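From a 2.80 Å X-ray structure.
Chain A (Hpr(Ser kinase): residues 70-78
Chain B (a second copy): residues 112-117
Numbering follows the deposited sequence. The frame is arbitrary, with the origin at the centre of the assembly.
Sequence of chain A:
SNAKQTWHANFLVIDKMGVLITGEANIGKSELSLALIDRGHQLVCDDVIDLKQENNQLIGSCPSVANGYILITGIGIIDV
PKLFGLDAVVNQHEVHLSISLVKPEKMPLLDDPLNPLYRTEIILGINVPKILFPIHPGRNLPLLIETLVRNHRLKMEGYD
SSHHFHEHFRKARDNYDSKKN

Chain A, residues 70-78: ILITGIGII
Chain B, residues 112-117: DPLNPL

The contact turns on a residue with no side chain: Gly76(A) lies against chain B's backbone, its CA 4.1 Å from Asn115(B) CA. A CB here would clash with Leu114(B) O and Asn115(B) CA, and phi/psi 101/-142 independently calls for glycine. The chain A stretch is a hairpin end, its strands reaching 72 and resuming at 76, closed by Ile75(A) N and Gly76(A) N donating to Ile72(A) O; Gly74(A), at 108/-44, also needs glycine. Chain B makes a type I turn, Asp112(B)-Asn115(B), with Pro113(B) -72/-7 and Leu114(B) -82/-6, then extends through Asn115(B) -132/163 and Pro116(B) -70/162, antiparallel to Ile75(A)-Gly76(A), Ile75(A) CA 5.0 Å from Pro116(B) CA.

One direct hydrogen bond joins them: Ile77(A) N to Leu114(B) O, 3.0 Å, 154°; this oxygen also meets Gly76(A) CA (CA-H...O, 3.4 Å). Pro116(B), C-gamma exo, has no amide hydrogen; its ring packs with CG 3.2 Å from Ile75(A) O and CB 3.4 Å from Gly74(A) O. A water donates to Gly74(A) O (2.7 Å) and accepts from Leu117(B) N (3.1 Å).

To one side of Gly76(A), away from Pro116(B), Leu71(A) (t,p) points toward chain B, CD1 3.3 Å from Pro113(B) O, and Ile77(A) (m,m) sets CG1 4.0 Å from Leu114(B) (m,p) CB. Ile75(A) (m,t) points away, buried. The stretches bury 297 Å².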

# COMPACT_ATOMS: atom_id res chain seq x y z
N ILE A 70 -10.51 -6.13 -16.18
CA ILE A 70 -10.45 -4.82 -15.53
C ILE A 70 -9.58 -3.92 -16.40
O ILE A 70 -8.57 -4.37 -16.93
CB ILE A 70 -9.78 -4.91 -14.14
CG1 ILE A 70 -10.77 -5.42 -13.10
CG2 ILE A 70 -9.24 -3.56 -13.68
CD1 ILE A 70 -10.18 -5.47 -11.68
N LEU A 71 -9.98 -2.66 -16.55
CA LEU A 71 -9.16 -1.68 -17.26
C LEU A 71 -8.53 -0.72 -16.25
O LEU A 71 -9.22 -0.15 -15.40
CB LEU A 71 -10.01 -0.90 -18.26
CG LEU A 71 -9.31 0.22 -19.04
CD1 LEU A 71 -8.24 -0.34 -19.96
CD2 LEU A 71 -10.33 1.03 -19.84
N ILE A 72 -7.21 -0.56 -16.35
CA ILE A 72 -6.47 0.40 -15.53
C ILE A 72 -5.56 1.19 -16.44
O ILE A 72 -4.71 0.61 -17.12
CB ILE A 72 -5.64 -0.31 -14.45
CG1 ILE A 72 -6.55 -1.00 -13.43
CG2 ILE A 72 -4.73 0.68 -13.74
CD1 ILE A 72 -5.80 -1.68 -12.30
N THR A 73 -5.73 2.51 -16.48
CA THR A 73 -4.98 3.34 -17.39
C THR A 73 -3.49 3.26 -17.05
O THR A 73 -3.11 3.40 -15.90
CB THR A 73 -5.46 4.81 -17.37
OG1 THR A 73 -5.41 5.31 -16.03
CG2 THR A 73 -6.89 4.91 -17.90
N GLY A 74 -2.68 3.02 -18.07
CA GLY A 74 -1.26 2.75 -17.88
C GLY A 74 -0.95 1.30 -18.14
O GLY A 74 0.02 0.97 -18.81
N ILE A 75 -1.80 0.42 -17.61
CA ILE A 75 -1.67 -1.02 -17.79
C ILE A 75 -2.45 -1.49 -19.00
O ILE A 75 -1.92 -2.22 -19.85
CB ILE A 75 -2.20 -1.78 -16.56
CG1 ILE A 75 -1.48 -1.33 -15.29
CG2 ILE A 75 -2.05 -3.28 -16.76
CD1 ILE A 75 -2.06 -1.91 -14.01
N GLY A 76 -3.71 -1.06 -19.08
CA GLY A 76 -4.65 -1.53 -20.10
C GLY A 76 -5.59 -2.57 -19.53
O GLY A 76 -6.00 -2.47 -18.38
N ILE A 77 -5.91 -3.58 -20.32
CA ILE A 77 -6.78 -4.66 -19.87
C ILE A 77 -6.01 -5.64 -18.97
O ILE A 77 -4.83 -5.91 -19.20
CB ILE A 77 -7.39 -5.41 -21.07
CG1 ILE A 77 -8.39 -4.51 -21.79
CG2 ILE A 77 -8.08 -6.70 -20.63
CD1 ILE A 77 -9.61 -4.16 -20.95
N ILE A 78 -6.70 -6.16 -17.96
CA ILE A 78 -6.13 -7.12 -17.03
C ILE A 78 -7.04 -8.34 -16.96
O ILE A 78 -8.15 -8.26 -16.42
CB ILE A 78 -6.00 -6.53 -15.61
CG1 ILE A 78 -5.12 -5.27 -15.61
CG2 ILE A 78 -5.41 -7.56 -14.64
CD1 ILE A 78 -5.10 -4.55 -14.28
N ASP B 112 -4.30 3.44 -28.09
CA ASP B 112 -5.14 2.33 -27.68
C ASP B 112 -5.14 2.24 -26.16
O ASP B 112 -4.17 1.74 -25.58
CB ASP B 112 -4.62 1.03 -28.30
CG ASP B 112 -5.40 -0.19 -27.83
OD1 ASP B 112 -6.65 -0.14 -27.78
OD2 ASP B 112 -4.75 -1.22 -27.54
N PRO B 113 -6.21 2.72 -25.50
CA PRO B 113 -6.26 2.71 -24.03
C PRO B 113 -6.45 1.32 -23.41
O PRO B 113 -6.37 1.19 -22.19
CB PRO B 113 -7.46 3.60 -23.72
CG PRO B 113 -8.34 3.49 -24.91
CD PRO B 113 -7.44 3.28 -26.09
N LEU B 114 -6.69 0.30 -24.23
CA LEU B 114 -6.77 -1.08 -23.76
C LEU B 114 -5.39 -1.72 -23.61
O LEU B 114 -5.28 -2.85 -23.13
CB LEU B 114 -7.63 -1.93 -24.70
CG LEU B 114 -9.14 -1.65 -24.70
CD1 LEU B 114 -9.47 -0.27 -25.27
CD2 LEU B 114 -9.89 -2.72 -25.47
N ASN B 115 -4.35 -1.01 -24.03
CA ASN B 115 -2.96 -1.47 -23.87
C ASN B 115 -2.07 -0.37 -23.30
O ASN B 115 -2.45 0.80 -23.32
CB ASN B 115 -2.41 -1.94 -25.22
CG ASN B 115 -2.77 -3.38 -25.52
OD1 ASN B 115 -3.63 -3.66 -26.35
ND2 ASN B 115 -2.10 -4.31 -24.84
N PRO B 116 -0.89 -0.73 -22.79
CA PRO B 116 0.04 0.29 -22.30
C PRO B 116 0.62 1.11 -23.44
O PRO B 116 0.57 0.69 -24.59
CB PRO B 116 1.16 -0.53 -21.63
CG PRO B 116 0.74 -1.95 -21.66
CD PRO B 116 -0.32 -2.09 -22.69
N LEU B 117 1.18 2.28 -23.11
CA LEU B 117 1.84 3.09 -24.12
C LEU B 117 3.25 2.54 -24.32
O LEU B 117 4.15 2.82 -23.52
CB LEU B 117 1.87 4.57 -23.72
CG LEU B 117 2.40 5.55 -24.78
CD1 LEU B 117 1.72 5.34 -26.12
CD2 LEU B 117 2.21 6.99 -24.32
O HOH W 1 1.17 3.07 -20.10